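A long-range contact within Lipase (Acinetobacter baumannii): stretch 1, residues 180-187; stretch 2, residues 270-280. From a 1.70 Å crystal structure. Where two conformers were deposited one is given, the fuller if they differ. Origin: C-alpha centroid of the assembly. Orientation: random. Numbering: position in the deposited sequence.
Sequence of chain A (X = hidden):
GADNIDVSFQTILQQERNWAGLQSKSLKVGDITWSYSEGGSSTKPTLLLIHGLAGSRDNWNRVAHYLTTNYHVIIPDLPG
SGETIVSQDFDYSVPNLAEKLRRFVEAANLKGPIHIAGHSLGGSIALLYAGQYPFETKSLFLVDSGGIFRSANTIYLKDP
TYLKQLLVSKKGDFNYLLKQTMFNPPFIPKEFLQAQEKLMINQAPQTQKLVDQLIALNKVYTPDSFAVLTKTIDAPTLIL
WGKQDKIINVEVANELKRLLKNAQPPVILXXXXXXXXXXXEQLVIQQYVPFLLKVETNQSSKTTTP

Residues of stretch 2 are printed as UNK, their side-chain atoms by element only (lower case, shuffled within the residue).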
ATOM      1  N   GLN A 180      -0.195 -16.238   5.712  1.00 18.29           N
ATOM      2  CA  GLN A 180       0.196 -15.322   6.786  1.00 17.08           C
ATOM      3  C   GLN A 180      -0.449 -13.954   6.645  1.00 19.38           C
ATOM      4  O   GLN A 180      -0.652 -13.276   7.651  1.00 19.56           O
ATOM      5  CB  GLN A 180       1.739 -15.126   6.853  1.00 18.25           C
ATOM      6  CG  GLN A 180       2.609 -16.401   6.765  1.00 20.38           C
ATOM      7  CD  GLN A 180       2.067 -17.617   7.477  1.00 27.78           C
ATOM      8  OE1 GLN A 180       1.927 -18.688   6.875  1.00 25.90           O
ATOM      9  NE2 GLN A 180       1.724 -17.488   8.752  1.00 18.82           N
ATOM     10  N   THR A 181      -0.709 -13.511   5.404  1.00 15.79           N
ATOM     11  CA  THR A 181      -1.169 -12.143   5.173  1.00 15.76           C
ATOM     12  C   THR A 181      -2.684 -12.003   5.034  1.00 19.44           C
ATOM     13  O   THR A 181      -3.175 -10.879   5.038  1.00 19.32           O
ATOM     14  CB  THR A 181      -0.485 -11.550   3.925  1.00 21.81           C
ATOM     15  OG1 THR A 181      -0.822 -12.334   2.777  1.00 26.03           O
ATOM     16  CG2 THR A 181       1.013 -11.475   4.078  1.00 22.69           C
HETATM   17  N   MSE A 182      -3.413 -13.106   4.824  1.00 15.87           N
HETATM   18  CA  MSE A 182      -4.857 -12.992   4.655  1.00 15.15           C
HETATM   19  C   MSE A 182      -5.612 -14.036   5.457  1.00 20.19           C
HETATM   20  O   MSE A 182      -5.150 -15.170   5.592  1.00 21.09           O
HETATM   21  CB  MSE A 182      -5.248 -13.086   3.165  1.00 16.71           C
HETATM   22  CG  MSE A 182      -4.673 -11.940   2.345  1.00 21.17           C
HETATM   23 SE   MSE A 182      -5.397 -11.899   0.559  0.75 27.42          SE
HETATM   24  CE  MSE A 182      -4.525 -13.158  -0.070  1.00 23.87           C
ATOM     25  N   PHE A 183      -6.777 -13.639   5.983  1.00 16.04           N
ATOM     26  CA  PHE A 183      -7.688 -14.526   6.708  1.00 15.34           C
ATOM     27  C   PHE A 183      -8.836 -14.935   5.773  1.00 19.64           C
ATOM     28  O   PHE A 183      -9.297 -16.079   5.804  1.00 19.22           O
ATOM     29  CB  PHE A 183      -8.236 -13.844   7.968  1.00 16.82           C
ATOM     30  CG  PHE A 183      -8.975 -14.806   8.877  1.00 18.09           C
ATOM     31  CD1 PHE A 183      -8.284 -15.576   9.809  1.00 21.87           C
ATOM     32  CD2 PHE A 183     -10.356 -14.945   8.794  1.00 20.41           C
ATOM     33  CE1 PHE A 183      -8.967 -16.447  10.670  1.00 23.47           C
ATOM     34  CE2 PHE A 183     -11.041 -15.827   9.648  1.00 23.15           C
ATOM     35  CZ  PHE A 183     -10.342 -16.574  10.570  1.00 22.69           C
ATOM     36  N   ASN A 184      -9.276 -13.985   4.922  1.00 16.79           N
ATOM     37  CA  ASN A 184     -10.357 -14.214   3.958  1.00 16.08           C
ATOM     38  C   ASN A 184      -9.832 -13.941   2.543  1.00 18.20           C
ATOM     39  O   ASN A 184     -10.267 -12.974   1.918  1.00 16.65           O
ATOM     40  CB  ASN A 184     -11.549 -13.324   4.311  1.00 16.67           C
ATOM     41  CG  ASN A 184     -12.738 -13.590   3.436  1.00 28.71           C
ATOM     42  OD1 ASN A 184     -13.078 -14.742   3.178  1.00 22.97           O
ATOM     43  ND2 ASN A 184     -13.321 -12.532   2.886  1.00 20.89           N
ATOM     44  N   PRO A 185      -8.831 -14.712   2.027  1.00 16.33           N
ATOM     45  CA  PRO A 185      -8.306 -14.400   0.693  1.00 15.84           C
ATOM     46  C   PRO A 185      -9.394 -14.475  -0.373  1.00 17.90           C
ATOM     47  O   PRO A 185     -10.318 -15.282  -0.240  1.00 16.37           O
ATOM     48  CB  PRO A 185      -7.239 -15.484   0.469  1.00 17.91           C
ATOM     49  CG  PRO A 185      -7.659 -16.617   1.381  1.00 22.08           C
ATOM     50  CD  PRO A 185      -8.168 -15.912   2.587  1.00 17.43           C
ATOM     51  N   PRO A 186      -9.309 -13.653  -1.436  1.00 15.85           N
ATOM     52  CA  PRO A 186     -10.328 -13.730  -2.495  1.00 15.93           C
ATOM     53  C   PRO A 186     -10.118 -14.979  -3.356  1.00 18.08           C
ATOM     54  O   PRO A 186      -9.138 -15.714  -3.170  1.00 17.21           O
ATOM     55  CB  PRO A 186     -10.071 -12.450  -3.295  1.00 17.15           C
ATOM     56  CG  PRO A 186      -8.572 -12.268  -3.199  1.00 21.03           C
ATOM     57  CD  PRO A 186      -8.285 -12.632  -1.749  1.00 16.87           C
ATOM     58  N   PHE A 187     -11.032 -15.223  -4.295  1.00 14.32           N
ATOM     59  CA  PHE A 187     -10.857 -16.359  -5.186  1.00 14.27           C
ATOM     60  C   PHE A 187      -9.669 -16.112  -6.126  1.00 18.37           C
ATOM     61  O   PHE A 187      -9.630 -15.098  -6.831  1.00 17.84           O
ATOM     62  CB  PHE A 187     -12.128 -16.628  -5.986  1.00 15.21           C
ATOM     63  CG  PHE A 187     -11.946 -17.610  -7.129  1.00 15.62           C
ATOM     64  CD1 PHE A 187     -11.408 -18.876  -6.904  1.00 17.84           C
ATOM     65  CD2 PHE A 187     -12.302 -17.263  -8.427  1.00 16.33           C
ATOM     66  CE1 PHE A 187     -11.234 -19.775  -7.960  1.00 19.00           C
ATOM     67  CE2 PHE A 187     -12.172 -18.182  -9.476  1.00 19.06           C
ATOM     68  CZ  PHE A 187     -11.624 -19.425  -9.236  1.00 17.13           C
ATOM     69  N   UNK A 270     -13.959  -7.789  11.317  1.00 17.35           N
ATOM     70  CA  UNK A 270     -13.893  -9.169  11.803  1.00 17.40           C
ATOM     71  C   UNK A 270     -13.601 -10.109  10.620  1.00 20.21           C
ATOM     72  O   UNK A 270     -14.006  -9.811   9.488  1.00 19.89           O
ATOM     73  c   UNK A 270     -15.538  -8.842  13.762  1.00 32.24           C
ATOM     74  c   UNK A 270     -14.574  -9.077  14.909  1.00 59.72           C
ATOM     75  o   UNK A 270     -14.288  -8.100  15.639  1.00 61.51           O
ATOM     76  c   UNK A 270     -15.233  -9.570  12.462  1.00 19.36           C
ATOM     77  o   UNK A 270     -14.111 -10.228  15.087  1.00 53.62           O
ATOM     78  N   UNK A 271     -12.912 -11.237  10.877  1.00 17.37           N
ATOM     79  CA  UNK A 271     -12.630 -12.283   9.884  1.00 16.26           C
ATOM     80  C   UNK A 271     -11.865 -11.755   8.657  1.00 18.25           C
ATOM     81  O   UNK A 271     -12.066 -12.229   7.544  1.00 17.19           O
ATOM     82  c   UNK A 271     -14.619 -13.651  10.612  1.00 30.90           C
ATOM     83  n   UNK A 271     -15.885 -13.332  10.815  1.00 26.21           N
ATOM     84  c   UNK A 271     -13.932 -12.982   9.444  1.00 17.82           C
ATOM     85  o   UNK A 271     -13.992 -14.354  11.403  1.00 27.50           O
ATOM     86  N   UNK A 272     -10.971 -10.793   8.893  1.00 13.94           N
ATOM     87  CA  UNK A 272     -10.125 -10.192   7.860  1.00 12.90           C
ATOM     88  C   UNK A 272      -8.705 -10.127   8.429  1.00 16.74           C
ATOM     89  O   UNK A 272      -8.541  -9.845   9.617  1.00 16.37           O
ATOM     90  c   UNK A 272     -12.008  -8.929   6.692  1.00 14.94           C
ATOM     91  c   UNK A 272      -9.661  -8.043   6.559  1.00 15.82           C
ATOM     92  c   UNK A 272     -10.671  -8.794   7.429  1.00 15.78           C
ATOM     93  N   UNK A 273      -7.705 -10.401   7.584  1.00 14.04           N
ATOM     94  CA  UNK A 273      -6.300 -10.386   7.968  1.00 14.61           C
ATOM     95  C   UNK A 273      -5.611  -9.077   7.631  1.00 17.06           C
ATOM     96  O   UNK A 273      -6.213  -7.998   7.694  1.00 16.77           O
ATOM     97  N   UNK A 274      -4.350  -9.177   7.235  1.00 13.70           N
ATOM     98  CA  UNK A 274      -3.496  -8.013   6.946  1.00 13.60           C
ATOM     99  C   UNK A 274      -3.843  -7.270   5.643  1.00 15.52           C
ATOM    100  O   UNK A 274      -3.350  -6.148   5.464  1.00 16.38           O
ATOM    101  n   UNK A 274      -0.851  -6.416   7.666  1.00 18.32           N
ATOM    102  c   UNK A 274       0.125  -5.650   7.210  1.00 17.96           C
ATOM    103  n   UNK A 274       0.602  -6.104   6.051  1.00 18.58           N
ATOM    104  c   UNK A 274      -1.012  -7.420   6.715  1.00 17.05           C
ATOM    105  c   UNK A 274      -2.027  -8.497   6.881  1.00 13.79           C
ATOM    106  c   UNK A 274      -0.115  -7.231   5.722  1.00 18.95           C
ATOM    107  N   UNK A 275      -4.691  -7.849   4.747  1.00 12.65           N
ATOM    108  CA  UNK A 275      -4.971  -7.208   3.455  0.80 12.36           C
ATOM    109  C   UNK A 275      -6.486  -6.948   3.215  1.00 16.07           C
ATOM    110  O   UNK A 275      -7.073  -7.472   2.251  1.00 15.63           O
ATOM    111  c   UNK A 275      -4.106  -7.309   1.071  0.80 20.01           C
ATOM    112  c   UNK A 275      -2.260  -6.608  -0.998  0.80 24.36           C
ATOM    113 se   UNK A 275      -2.526  -8.052   0.229  0.60 27.19          SE
ATOM    114  c   UNK A 275      -4.366  -8.070   2.326  0.80 14.51           C
ATOM    115  N   UNK A 276      -7.131  -6.036   4.001  1.00 13.73           N
ATOM    116  CA  UNK A 276      -8.561  -5.734   3.750  1.00 14.68           C
ATOM    117  C   UNK A 276      -8.876  -5.242   2.330  1.00 15.98           C
ATOM    118  O   UNK A 276      -9.984  -5.469   1.852  1.00 15.84           O
ATOM    119  c   UNK A 276      -8.855  -4.611   4.747  1.00 16.71           C
ATOM    120  c   UNK A 276      -7.901  -4.841   5.870  1.00 19.94           C
ATOM    121  c   UNK A 276      -6.636  -5.280   5.175  1.00 15.81           C
ATOM    122  N   UNK A 277      -7.914  -4.569   1.656  1.00 13.45           N
ATOM    123  CA  UNK A 277      -8.122  -4.041   0.298  1.00 12.93           C
ATOM    124  C   UNK A 277      -8.397  -5.174  -0.725  1.00 16.86           C
ATOM    125  O   UNK A 277      -9.028  -4.915  -1.758  1.00 15.54           O
ATOM    126  c   UNK A 277      -4.491  -3.013  -0.938  1.00 17.37           C
ATOM    127  c   UNK A 277      -6.993  -3.104  -0.153  1.00 15.91           C
ATOM    128  c   UNK A 277      -6.928  -1.881   0.802  1.00 15.91           C
ATOM    129  c   UNK A 277      -5.629  -3.839  -0.261  1.00 16.42           C
ATOM    130  N   UNK A 278      -7.955  -6.411  -0.430  1.00 14.08           N
ATOM    131  CA  UNK A 278      -8.239  -7.578  -1.291  1.00 14.53           C
ATOM    132  C   UNK A 278      -9.201  -8.561  -0.613  1.00 16.81           C
ATOM    133  O   UNK A 278      -9.889  -9.304  -1.311  1.00 17.34           O
ATOM    134  c   UNK A 278      -5.999  -7.600  -2.682  1.00 19.22           C
ATOM    135  c   UNK A 278      -6.699  -7.251  -3.977  1.00 19.86           C
ATOM    136  c   UNK A 278      -4.815  -8.495  -3.011  1.00 21.76           C
ATOM    137  c   UNK A 278      -6.946  -8.316  -1.687  1.00 14.51           C
ATOM    138  N   UNK A 279      -9.269  -8.557   0.735  1.00 13.00           N
ATOM    139  CA  UNK A 279     -10.141  -9.502   1.462  1.00 12.15           C
ATOM    140  C   UNK A 279     -11.572  -8.976   1.674  1.00 17.55           C
ATOM    141  O   UNK A 279     -12.485  -9.777   1.902  1.00 18.49           O
ATOM    142  o   UNK A 279      -8.255 -11.398   5.055  1.00 15.93           O
ATOM    143  c   UNK A 279      -9.559  -9.801   2.848  1.00 13.05           C
ATOM    144  c   UNK A 279      -8.192 -10.476   2.855  1.00 14.85           C
ATOM    145  o   UNK A 279      -6.634  -9.973   4.594  1.00 15.45           O
ATOM    146  c   UNK A 279      -7.643 -10.643   4.263  1.00 15.75           C
ATOM    147  N   UNK A 280     -11.754  -7.647   1.691  1.00 14.82           N
ATOM    148  CA  UNK A 280     -13.054  -7.034   2.026  1.00 14.58           C
ATOM    149  C   UNK A 280     -13.195  -5.640   1.399  1.00 16.01           C
ATOM    150  O   UNK A 280     -13.537  -4.679   2.098  1.00 13.55           O
ATOM    151  c   UNK A 280     -13.174  -6.945   3.551  1.00 15.20           C
TER
HETATM  152  O   HOH W   1      -2.843 -11.767   8.474  1.00 17.65           O
HETATM  153  O   HOH W   2     -12.198 -12.290   0.065  1.00 28.42           O

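Position 270 carries three carbons in a row, the third bearing two oxygens, a carboxylate at the end of a two-carbon arm; it points away and makes no contact with stretch 1. It is Glu270.

Position 271 has two carbons, the second holding one oxygen and one nitrogen. Its backbone O lies near the plane of the Phe183 ring, at the edge, 3.4 Å from CD2 of Phe183, and also 3.5 Å from CB of Asn184. The pattern is that of Asn271.

Position 272 shows one carbon carrying two more, a fork at the first atom. The side chain points away, so the approach is made by backbone, its C lying 3.8 Å from Phe183 CB: Val272.

Position 273 has no side-chain atoms. An ideal CB here would point toward stretch 1 and fall 2.8 Å from Phe183 N, a clash; the bare CA lets the chains close to 4.5 Å between its CA and Met182 CA. It is Gly273.

Position 274 has one carbon followed by a five-membered ring of three carbons and two nitrogens. Its backbone N gives a weak hydrogen bond to Thr181 O (3.0 Å, 122°), and water 1 links the same N (3.2 Å) to Gln180 O (2.8 Å). This is His274.

Position 275 is an unbranched run of two carbons, selenium and a carbon. Its CB packs 3.9 Å from Met182 CG, although the end of the side chain leads away. It is hence selenomethionine, Met275.

Position 276 has three carbons closing a ring onto the backbone N and faces away: Pro276. Position 277 has four carbons forked at the first, one arm two carbons long, and is out of reach: Ile277. Position 278 has four carbons forked at the second, and its O lies 3.7 Å from Pro186 CD: Leu278.

Position 279 has three carbons, the third carrying two oxygens, one of them 2.8 Å from both Phe183 N and Asn184 N. This is Glu279. Position 280 has a single carbon and makes no contact: Ala280.

The contact centres on the buried Glu279 carboxylate. Glu279 OE1 accepts from Phe183 N (2.8 Å, 147°), Asn184 N (2.8 Å, 173°) and, within its own stretch, Gly273 N (2.8 Å, 168°), while Glu279 OE2 accepts from Met275 N (2.9 Å). One side chain thus ties two loop segments together through backbone amides. Asn184 ND2 adds a weak bond to Glu279 O (3.0 Å, 133°), and water 2 donates to Asn184 O (2.8 Å) and Glu279 O (3.1 Å).

Stretch 2, residues 270-280: ENVGHMPILEA
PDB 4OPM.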